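Local coordinates for protein laccase (Uncultured bacterium, PDB 4F7K) that probably oxidises phenolic and related substrates by one-electron steps while reducing dioxygen to water, as a secreted multicopper oxidase of the laccase type, at residues A[41-55]-A[81-95]. Residues are numbered along the deposited sequence; the frame is centred on the assembly and turned at random.
Sequences QGEVFDIRFQNQIGE and VEAGGEFEYSFRAPD
Phe-45 sets its CB over one face of the Phe-91 ring, 4.0 Å from the ring centroid, a CH-pi contact. The two rings are nearly parallel (25°) but slid apart, so they barely overlap. Phe-91 reaches this position because its CG sits between the backbone N and the carbonyl carbon (chi1 52°), while Ala-93 CB fills the in-plane edge of Phe-45, 3.7 Å from CE2. Farther along this buried face, Phe-49 CB meets the edge of the Tyr-89 ring, and Val-81 closes on the Phe-49 ring edge. Backbone hydrogen bonds in the pairs Phe-45/Phe-91, Ile-47/Tyr-89 and Phe-49/Phe-87, among them Phe-45 N to Phe-91 O at 2.8 Å, hold strands 44-51 and 86-92 antiparallel at 176°.

At one end the buried Asn-51 amide is held flat: ND2 donates to Val-81 O (2.8 Å) and Glu-55 O (2.7 Å), both in the amide plane, and OD1 accepts from Ile-53 N in an Asx turn.

The opposite face is mostly polar and at least partly solvent-exposed. There Arg-48 NH2 forms a salt bridge with Glu-86 OE1 (2.9 Å), the oxygen coming over a guanidinium face, and Val-44 CG2 lies over the Arg-92 guanidinium, 3.4 Å from NH1.

Within the first cupredoxin-like domain, strand 86-92 is the outer edge of a four-stranded sheet and strand 44-51 runs parallel to 4-13; Phe-45 packs across the sandwich on Leu-37 and Leu-119 from strands 37-40 and 116-122.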
ATOM      1  N   GLN A  41      15.042  -9.995  -0.315  1.00 49.98           N
ATOM      2  CA  GLN A  41      14.526 -10.606  -1.544  1.00 51.44           C
ATOM      3  C   GLN A  41      15.013 -12.068  -1.656  1.00 53.11           C
ATOM      4  O   GLN A  41      16.201 -12.355  -1.460  1.00 54.19           O
ATOM      5  CB  GLN A  41      15.047  -9.810  -2.751  1.00 52.75           C
ATOM      6  CG  GLN A  41      14.374 -10.111  -4.048  1.00 52.67           C
ATOM      7  CD  GLN A  41      14.889  -9.247  -5.212  1.00 53.56           C
ATOM      8  OE1 GLN A  41      15.723  -8.357  -5.039  1.00 53.18           O
ATOM      9  NE2 GLN A  41      14.375  -9.514  -6.395  1.00 52.77           N
ATOM     10  N   GLY A  42      14.089 -12.980  -1.937  1.00 53.01           N
ATOM     11  CA  GLY A  42      14.428 -14.390  -2.184  1.00 54.41           C
ATOM     12  C   GLY A  42      14.210 -15.256  -0.960  1.00 54.56           C
ATOM     13  O   GLY A  42      14.166 -16.495  -1.059  1.00 55.53           O
ATOM     14  N   GLU A  43      14.066 -14.598   0.196  1.00 52.79           N
ATOM     15  CA  GLU A  43      13.931 -15.286   1.478  1.00 52.98           C
ATOM     16  C   GLU A  43      12.479 -15.590   1.859  1.00 51.41           C
ATOM     17  O   GLU A  43      11.532 -15.061   1.286  1.00 50.32           O
ATOM     18  CB  GLU A  43      14.545 -14.468   2.607  1.00 52.85           C
ATOM     19  CG  GLU A  43      16.051 -14.261   2.590  1.00 55.05           C
ATOM     20  CD  GLU A  43      16.536 -13.494   3.846  1.00 57.93           C
ATOM     21  OE1 GLU A  43      15.744 -12.684   4.453  1.00 54.65           O
ATOM     22  OE2 GLU A  43      17.721 -13.702   4.218  1.00 59.35           O
ATOM     23  N   VAL A  44      12.331 -16.448   2.852  1.00 51.74           N
ATOM     24  CA  VAL A  44      11.035 -16.921   3.272  1.00 51.62           C
ATOM     25  C   VAL A  44      10.528 -16.091   4.436  1.00 49.33           C
ATOM     26  O   VAL A  44      11.261 -15.869   5.399  1.00 50.39           O
ATOM     27  CB  VAL A  44      11.082 -18.410   3.694  1.00 52.73           C
ATOM     28  CG1 VAL A  44       9.672 -18.960   3.853  1.00 52.68           C
ATOM     29  CG2 VAL A  44      11.825 -19.213   2.675  1.00 56.35           C
ATOM     30  N   PHE A  45       9.300 -15.604   4.308  1.00 47.61           N
ATOM     31  CA  PHE A  45       8.522 -15.078   5.430  1.00 45.58           C
ATOM     32  C   PHE A  45       7.737 -16.241   5.994  1.00 44.99           C
ATOM     33  O   PHE A  45       6.962 -16.879   5.279  1.00 45.00           O
ATOM     34  CB  PHE A  45       7.473 -14.071   4.946  1.00 44.17           C
ATOM     35  CG  PHE A  45       7.994 -12.688   4.712  1.00 45.24           C
ATOM     36  CD1 PHE A  45       7.998 -11.746   5.751  1.00 45.41           C
ATOM     37  CD2 PHE A  45       8.434 -12.294   3.438  1.00 46.22           C
ATOM     38  CE1 PHE A  45       8.455 -10.431   5.514  1.00 44.57           C
ATOM     39  CE2 PHE A  45       8.895 -10.987   3.198  1.00 44.07           C
ATOM     40  CZ  PHE A  45       8.907 -10.060   4.240  1.00 43.63           C
ATOM     41  N   ASP A  46       7.940 -16.525   7.271  1.00 44.80           N
ATOM     42  CA  ASP A  46       7.170 -17.537   7.969  0.50 45.12           C
ATOM     43  C   ASP A  46       6.388 -16.824   9.090  1.00 43.45           C
ATOM     44  O   ASP A  46       6.991 -16.375  10.061  1.00 43.44           O
ATOM     45  CB  ASP A  46       8.117 -18.619   8.511  0.50 46.93           C
ATOM     46  CG  ASP A  46       8.777 -19.451   7.393  0.50 49.61           C
ATOM     47  OD1 ASP A  46       8.045 -20.023   6.562  0.50 50.27           O
ATOM     48  OD2 ASP A  46      10.024 -19.557   7.350  0.50 51.31           O
ATOM     49  N   ILE A  47       5.069 -16.725   8.940  1.00 41.84           N
ATOM     50  CA  ILE A  47       4.218 -15.906   9.808  1.00 39.32           C
ATOM     51  C   ILE A  47       3.100 -16.747  10.433  1.00 39.25           C
ATOM     52  O   ILE A  47       2.325 -17.380   9.715  1.00 40.49           O
ATOM     53  CB  ILE A  47       3.653 -14.716   8.988  1.00 38.04           C
ATOM     54  CG1 ILE A  47       4.811 -13.791   8.601  1.00 39.22           C
ATOM     55  CG2 ILE A  47       2.562 -13.927   9.761  1.00 36.21           C
ATOM     56  CD1 ILE A  47       4.642 -13.020   7.241  1.00 41.66           C
ATOM     57  N   ARG A  48       3.044 -16.797  11.765  1.00 38.32           N
ATOM     58  CA  ARG A  48       1.932 -17.458  12.440  1.00 38.69           C
ATOM     59  C   ARG A  48       0.862 -16.403  12.827  1.00 36.60           C
ATOM     60  O   ARG A  48       1.009 -15.696  13.823  1.00 35.06           O
ATOM     61  CB  ARG A  48       2.410 -18.311  13.629  1.00 40.14           C
ATOM     62  CG  ARG A  48       1.312 -19.177  14.301  1.00 43.57           C
ATOM     63  CD  ARG A  48       1.832 -19.973  15.522  1.00 50.41           C
ATOM     64  NE  ARG A  48       0.789 -20.202  16.537  1.00 56.88           N
ATOM     65  CZ  ARG A  48       0.844 -21.104  17.537  1.00 61.15           C
ATOM     66  NH1 ARG A  48       1.890 -21.926  17.684  1.00 62.26           N
ATOM     67  NH2 ARG A  48      -0.169 -21.199  18.401  1.00 61.60           N
ATOM     68  N   PHE A  49      -0.185 -16.312  12.001  1.00 35.25           N
ATOM     69  CA  PHE A  49      -1.338 -15.463  12.259  1.00 33.56           C
ATOM     70  C   PHE A  49      -2.244 -16.039  13.344  1.00 34.66           C
ATOM     71  O   PHE A  49      -2.655 -17.196  13.263  1.00 35.91           O
ATOM     72  CB  PHE A  49      -2.162 -15.247  10.986  1.00 32.61           C
ATOM     73  CG  PHE A  49      -3.415 -14.423  11.192  1.00 31.76           C
ATOM     74  CD1 PHE A  49      -3.356 -13.126  11.731  1.00 30.17           C
ATOM     75  CD2 PHE A  49      -4.644 -14.926  10.826  1.00 30.54           C
ATOM     76  CE1 PHE A  49      -4.530 -12.345  11.894  1.00 29.66           C
ATOM     77  CE2 PHE A  49      -5.826 -14.165  10.978  1.00 31.85           C
ATOM     78  CZ  PHE A  49      -5.772 -12.874  11.538  1.00 28.69           C
ATOM     79  N   GLN A  50      -2.564 -15.207  14.330  1.00 33.58           N
ATOM     80  CA  GLN A  50      -3.429 -15.580  15.449  1.00 35.77           C
ATOM     81  C   GLN A  50      -4.612 -14.605  15.558  1.00 34.35           C
ATOM     82  O   GLN A  50      -4.411 -13.413  15.722  1.00 32.67           O
ATOM     83  CB  GLN A  50      -2.654 -15.528  16.762  1.00 37.04           C
ATOM     84  CG  GLN A  50      -1.474 -16.443  16.841  1.00 42.59           C
ATOM     85  CD  GLN A  50      -1.795 -17.658  17.650  1.00 52.07           C
ATOM     86  OE1 GLN A  50      -2.978 -18.031  17.815  1.00 55.11           O
ATOM     87  NE2 GLN A  50      -0.759 -18.288  18.184  1.00 54.36           N
ATOM     88  N   ASN A  51      -5.827 -15.136  15.497  1.00 34.99           N
ATOM     89  CA  ASN A  51      -7.049 -14.319  15.508  1.00 34.86           C
ATOM     90  C   ASN A  51      -7.591 -14.078  16.929  1.00 35.14           C
ATOM     91  O   ASN A  51      -8.248 -14.958  17.510  1.00 36.34           O
ATOM     92  CB  ASN A  51      -8.093 -14.994  14.615  1.00 34.75           C
ATOM     93  CG  ASN A  51      -9.372 -14.190  14.472  1.00 35.96           C
ATOM     94  OD1 ASN A  51      -9.656 -13.278  15.255  1.00 34.34           O
ATOM     95  ND2 ASN A  51     -10.181 -14.557  13.477  1.00 36.14           N
ATOM     96  N   GLN A  52      -7.293 -12.909  17.502  1.00 34.20           N
ATOM     97  CA  GLN A  52      -7.880 -12.518  18.807  1.00 35.16           C
ATOM     98  C   GLN A  52      -8.864 -11.347  18.666  1.00 34.83           C
ATOM     99  O   GLN A  52      -8.920 -10.472  19.529  1.00 34.58           O
ATOM    100  CB  GLN A  52      -6.808 -12.147  19.848  1.00 34.10           C
ATOM    101  CG  GLN A  52      -5.780 -13.247  20.121  1.00 36.05           C
ATOM    102  CD  GLN A  52      -4.834 -12.913  21.279  1.00 38.07           C
ATOM    103  OE1 GLN A  52      -4.713 -11.754  21.707  1.00 38.15           O
ATOM    104  NE2 GLN A  52      -4.155 -13.928  21.785  1.00 40.46           N
ATOM    105  N   ILE A  53      -9.636 -11.318  17.587  1.00 34.75           N
ATOM    106  CA  ILE A  53     -10.514 -10.172  17.377  1.00 35.02           C
ATOM    107  C   ILE A  53     -11.993 -10.509  17.459  1.00 37.45           C
ATOM    108  O   ILE A  53     -12.839  -9.615  17.293  1.00 37.56           O
ATOM    109  CB  ILE A  53     -10.220  -9.397  16.051  1.00 34.41           C
ATOM    110  CG1 ILE A  53     -10.620 -10.228  14.829  1.00 33.56           C
ATOM    111  CG2 ILE A  53      -8.765  -8.890  16.023  1.00 29.84           C
ATOM    112  CD1 ILE A  53     -10.523  -9.497  13.507  1.00 34.47           C
ATOM    113  N   GLY A  54     -12.305 -11.782  17.706  1.00 38.75           N
ATOM    114  CA  GLY A  54     -13.673 -12.181  17.991  1.00 40.73           C
ATOM    115  C   GLY A  54     -14.502 -12.456  16.749  1.00 41.69           C
ATOM    116  O   GLY A  54     -15.676 -12.794  16.867  1.00 42.79           O
ATOM    117  N   GLU A  55     -13.902 -12.337  15.560  1.00 40.24           N
ATOM    118  CA  GLU A  55     -14.633 -12.619  14.326  1.00 41.29           C
ATOM    119  C   GLU A  55     -13.704 -13.210  13.265  1.00 40.12           C
ATOM    120  O   GLU A  55     -12.512 -13.150  13.426  1.00 38.98           O
ATOM    121  CB  GLU A  55     -15.382 -11.361  13.820  1.00 41.43           C
ATOM    122  CG  GLU A  55     -14.519 -10.163  13.610  1.00 42.11           C
ATOM    123  CD  GLU A  55     -15.297  -8.892  13.322  1.00 48.09           C
ATOM    124  OE1 GLU A  55     -15.118  -8.337  12.214  1.00 48.87           O
ATOM    125  OE2 GLU A  55     -16.078  -8.432  14.198  1.00 51.25           O
ATOM    126  N   VAL A  81     -10.176 -17.633   8.921  1.00 42.83           N
ATOM    127  CA  VAL A  81      -9.595 -17.990  10.205  1.00 42.76           C
ATOM    128  C   VAL A  81     -10.613 -17.622  11.271  1.00 43.06           C
ATOM    129  O   VAL A  81     -10.886 -16.442  11.509  1.00 42.36           O
ATOM    130  CB  VAL A  81      -8.235 -17.266  10.432  1.00 41.37           C
ATOM    131  CG1 VAL A  81      -7.566 -17.730  11.736  1.00 40.46           C
ATOM    132  CG2 VAL A  81      -7.309 -17.505   9.244  1.00 40.38           C
ATOM    133  N   GLU A  82     -11.227 -18.629  11.879  1.00 44.67           N
ATOM    134  CA  GLU A  82     -12.258 -18.365  12.861  1.00 45.27           C
ATOM    135  C   GLU A  82     -11.621 -17.709  14.068  1.00 43.33           C
ATOM    136  O   GLU A  82     -10.400 -17.769  14.237  1.00 42.59           O
ATOM    137  CB  GLU A  82     -13.002 -19.649  13.237  1.00 48.57           C
ATOM    138  CG  GLU A  82     -13.836 -20.239  12.081  1.00 53.31           C
ATOM    139  CD  GLU A  82     -15.003 -19.334  11.586  1.00 56.78           C
ATOM    140  OE1 GLU A  82     -15.149 -18.156  12.010  1.00 57.32           O
ATOM    141  OE2 GLU A  82     -15.794 -19.813  10.743  1.00 61.77           O
ATOM    142  N   ALA A  83     -12.430 -17.040  14.877  1.00 42.01           N
ATOM    143  CA  ALA A  83     -11.924 -16.413  16.074  1.00 40.89           C
ATOM    144  C   ALA A  83     -11.277 -17.479  16.951  1.00 42.02           C
ATOM    145  O   ALA A  83     -11.766 -18.609  17.033  1.00 42.99           O
ATOM    146  CB  ALA A  83     -13.045 -15.691  16.799  1.00 41.12           C
ATOM    147  N   GLY A  84     -10.145 -17.134  17.555  1.00 41.15           N
ATOM    148  CA  GLY A  84      -9.413 -18.047  18.408  1.00 42.11           C
ATOM    149  C   GLY A  84      -8.519 -18.994  17.623  1.00 43.11           C
ATOM    150  O   GLY A  84      -7.790 -19.791  18.205  1.00 44.38           O
ATOM    151  N   GLY A  85      -8.600 -18.926  16.300  1.00 42.52           N
ATOM    152  CA  GLY A  85      -7.845 -19.818  15.430  1.00 43.03           C
ATOM    153  C   GLY A  85      -6.544 -19.233  14.939  1.00 41.29           C
ATOM    154  O   GLY A  85      -6.194 -18.107  15.256  1.00 40.18           O
ATOM    155  N   GLU A  86      -5.833 -20.003  14.140  1.00 42.22           N
ATOM    156  CA  GLU A  86      -4.553 -19.575  13.613  1.00 42.33           C
ATOM    157  C   GLU A  86      -4.370 -20.017  12.155  1.00 42.56           C
ATOM    158  O   GLU A  86      -5.091 -20.878  11.655  1.00 43.94           O
ATOM    159  CB  GLU A  86      -3.407 -20.103  14.479  1.00 42.70           C
ATOM    160  CG  GLU A  86      -3.381 -21.593  14.535  1.00 48.81           C
ATOM    161  CD  GLU A  86      -2.180 -22.124  15.251  1.00 55.07           C
ATOM    162  OE1 GLU A  86      -2.137 -22.022  16.496  1.00 55.19           O
ATOM    163  OE2 GLU A  86      -1.290 -22.677  14.561  1.00 60.11           O
ATOM    164  N   PHE A  87      -3.381 -19.425  11.503  1.00 40.93           N
ATOM    165  CA  PHE A  87      -3.037 -19.746  10.132  1.00 41.79           C
ATOM    166  C   PHE A  87      -1.555 -19.495   9.953  1.00 41.22           C
ATOM    167  O   PHE A  87      -1.020 -18.459  10.346  1.00 39.26           O
ATOM    168  CB  PHE A  87      -3.818 -18.879   9.122  1.00 40.30           C
ATOM    169  CG  PHE A  87      -3.780 -19.415   7.717  1.00 42.50           C
ATOM    170  CD1 PHE A  87      -4.796 -20.252   7.250  1.00 44.13           C
ATOM    171  CD2 PHE A  87      -2.723 -19.099   6.857  1.00 40.69           C
ATOM    172  CE1 PHE A  87      -4.754 -20.769   5.959  1.00 45.53           C
ATOM    173  CE2 PHE A  87      -2.676 -19.617   5.571  1.00 43.01           C
ATOM    174  CZ  PHE A  87      -3.695 -20.442   5.116  1.00 45.31           C
ATOM    175  N   GLU A  88      -0.902 -20.443   9.318  1.00 42.93           N
ATOM    176  CA  GLU A  88       0.518 -20.341   9.068  1.00 43.66           C
ATOM    177  C   GLU A  88       0.738 -19.760   7.666  1.00 42.46           C
ATOM    178  O   GLU A  88       0.415 -20.407   6.653  1.00 42.98           O
ATOM    179  CB  GLU A  88       1.138 -21.742   9.183  1.00 46.03           C
ATOM    180  CG  GLU A  88       2.571 -21.741   9.674  1.00 49.49           C
ATOM    181  CD  GLU A  88       2.698 -22.104  11.153  0.50 51.36           C
ATOM    182  OE1 GLU A  88       3.197 -23.214  11.464  0.50 52.52           O
ATOM    183  OE2 GLU A  88       2.293 -21.281  11.996  0.50 49.63           O
ATOM    184  N   TYR A  89       1.232 -18.526   7.597  1.00 40.65           N
ATOM    185  CA  TYR A  89       1.573 -17.952   6.278  1.00 40.64           C
ATOM    186  C   TYR A  89       3.043 -18.125   5.986  1.00 41.77           C
ATOM    187  O   TYR A  89       3.905 -17.632   6.720  1.00 42.09           O
ATOM    188  CB  TYR A  89       1.211 -16.471   6.167  1.00 38.32           C
ATOM    189  CG  TYR A  89      -0.274 -16.216   6.160  1.00 37.06           C
ATOM    190  CD1 TYR A  89      -1.015 -16.347   4.974  1.00 35.48           C
ATOM    191  CD2 TYR A  89      -0.952 -15.845   7.347  1.00 33.51           C
ATOM    192  CE1 TYR A  89      -2.403 -16.108   4.948  1.00 34.67           C
ATOM    193  CE2 TYR A  89      -2.350 -15.614   7.330  1.00 34.01           C
ATOM    194  CZ  TYR A  89      -3.053 -15.747   6.126  1.00 34.74           C
ATOM    195  OH  TYR A  89      -4.399 -15.509   6.095  1.00 36.19           O
ATOM    196  N   SER A  90       3.340 -18.808   4.904  1.00 42.93           N
ATOM    197  CA  SER A  90       4.723 -19.031   4.560  1.00 44.38           C
ATOM    198  C   SER A  90       4.974 -18.892   3.057  1.00 44.49           C
ATOM    199  O   SER A  90       4.487 -19.692   2.265  1.00 46.13           O
ATOM    200  CB  SER A  90       5.174 -20.388   5.087  1.00 45.64           C
ATOM    201  OG  SER A  90       6.335 -20.785   4.401  1.00 51.95           O
ATOM    202  N   PHE A  91       5.737 -17.873   2.677  1.00 43.16           N
ATOM    203  CA  PHE A  91       6.025 -17.614   1.271  1.00 44.44           C
ATOM    204  C   PHE A  91       7.386 -16.953   1.096  1.00 44.94           C
ATOM    205  O   PHE A  91       7.874 -16.231   1.988  1.00 42.98           O
ATOM    206  CB  PHE A  91       4.943 -16.698   0.686  1.00 42.57           C
ATOM    207  CG  PHE A  91       4.725 -15.454   1.494  1.00 40.22           C
ATOM    208  CD1 PHE A  91       5.434 -14.300   1.212  1.00 38.66           C
ATOM    209  CD2 PHE A  91       3.818 -15.446   2.555  1.00 38.03           C
ATOM    210  CE1 PHE A  91       5.246 -13.164   1.967  1.00 36.09           C
ATOM    211  CE2 PHE A  91       3.621 -14.310   3.311  1.00 35.11           C
ATOM    212  CZ  PHE A  91       4.327 -13.172   3.023  1.00 34.91           C
ATOM    213  N   ARG A  92       7.989 -17.212  -0.063  1.00 47.69           N
ATOM    214  CA  ARG A  92       9.209 -16.530  -0.502  1.00 49.18           C
ATOM    215  C   ARG A  92       8.794 -15.203  -1.134  1.00 48.48           C
ATOM    216  O   ARG A  92       7.832 -15.160  -1.906  1.00 50.30           O
ATOM    217  CB  ARG A  92      10.000 -17.398  -1.492  1.00 51.56           C
ATOM    218  CG  ARG A  92      10.744 -18.572  -0.823  1.00 52.61           C
ATOM    219  CD  ARG A  92      11.811 -19.238  -1.740  1.00 55.74           C
ATOM    220  NE  ARG A  92      12.407 -20.449  -1.149  1.00 53.88           N
ATOM    221  CZ  ARG A  92      13.444 -20.448  -0.312  0.60 53.92           C
ATOM    222  NH1 ARG A  92      14.019 -19.301   0.037  0.60 51.10           N
ATOM    223  NH2 ARG A  92      13.916 -21.601   0.173  0.60 54.26           N
ATOM    224  N   ALA A  93       9.472 -14.116  -0.784  1.00 47.68           N
ATOM    225  CA  ALA A  93       9.196 -12.826  -1.414  1.00 46.55           C
ATOM    226  C   ALA A  93      10.186 -12.622  -2.553  1.00 47.89           C
ATOM    227  O   ALA A  93      11.394 -12.577  -2.324  1.00 50.23           O
ATOM    228  CB  ALA A  93       9.262 -11.682  -0.398  1.00 44.96           C
ATOM    229  N   PRO A  94       9.689 -12.546  -3.797  1.00 47.92           N
ATOM    230  CA  PRO A  94      10.610 -12.552  -4.933  1.00 49.23           C
ATOM    231  C   PRO A  94      11.006 -11.141  -5.399  1.00 48.58           C
ATOM    232  O   PRO A  94      11.941 -10.997  -6.190  1.00 49.21           O
ATOM    233  CB  PRO A  94       9.790 -13.269  -6.018  1.00 50.37           C
ATOM    234  CG  PRO A  94       8.366 -12.784  -5.723  1.00 48.23           C
ATOM    235  CD  PRO A  94       8.276 -12.609  -4.232  1.00 46.71           C
ATOM    236  N   ASP A  95      10.285 -10.115  -4.948  1.00 45.40           N
ATOM    237  CA  ASP A  95      10.595  -8.742  -5.367  1.00 45.65           C
ATOM    238  C   ASP A  95      10.984  -7.844  -4.237  1.00 44.21           C
ATOM    239  O   ASP A  95      10.324  -7.826  -3.189  1.00 43.99           O
ATOM    240  CB  ASP A  95       9.436  -8.090  -6.104  1.00 44.82           C
ATOM    241  CG  ASP A  95       8.823  -8.992  -7.099  1.00 46.51           C
ATOM    242  OD1 ASP A  95       9.525  -9.398  -8.038  1.00 48.22           O
ATOM    243  OD2 ASP A  95       7.636  -9.324  -6.921  1.00 46.79           O
TER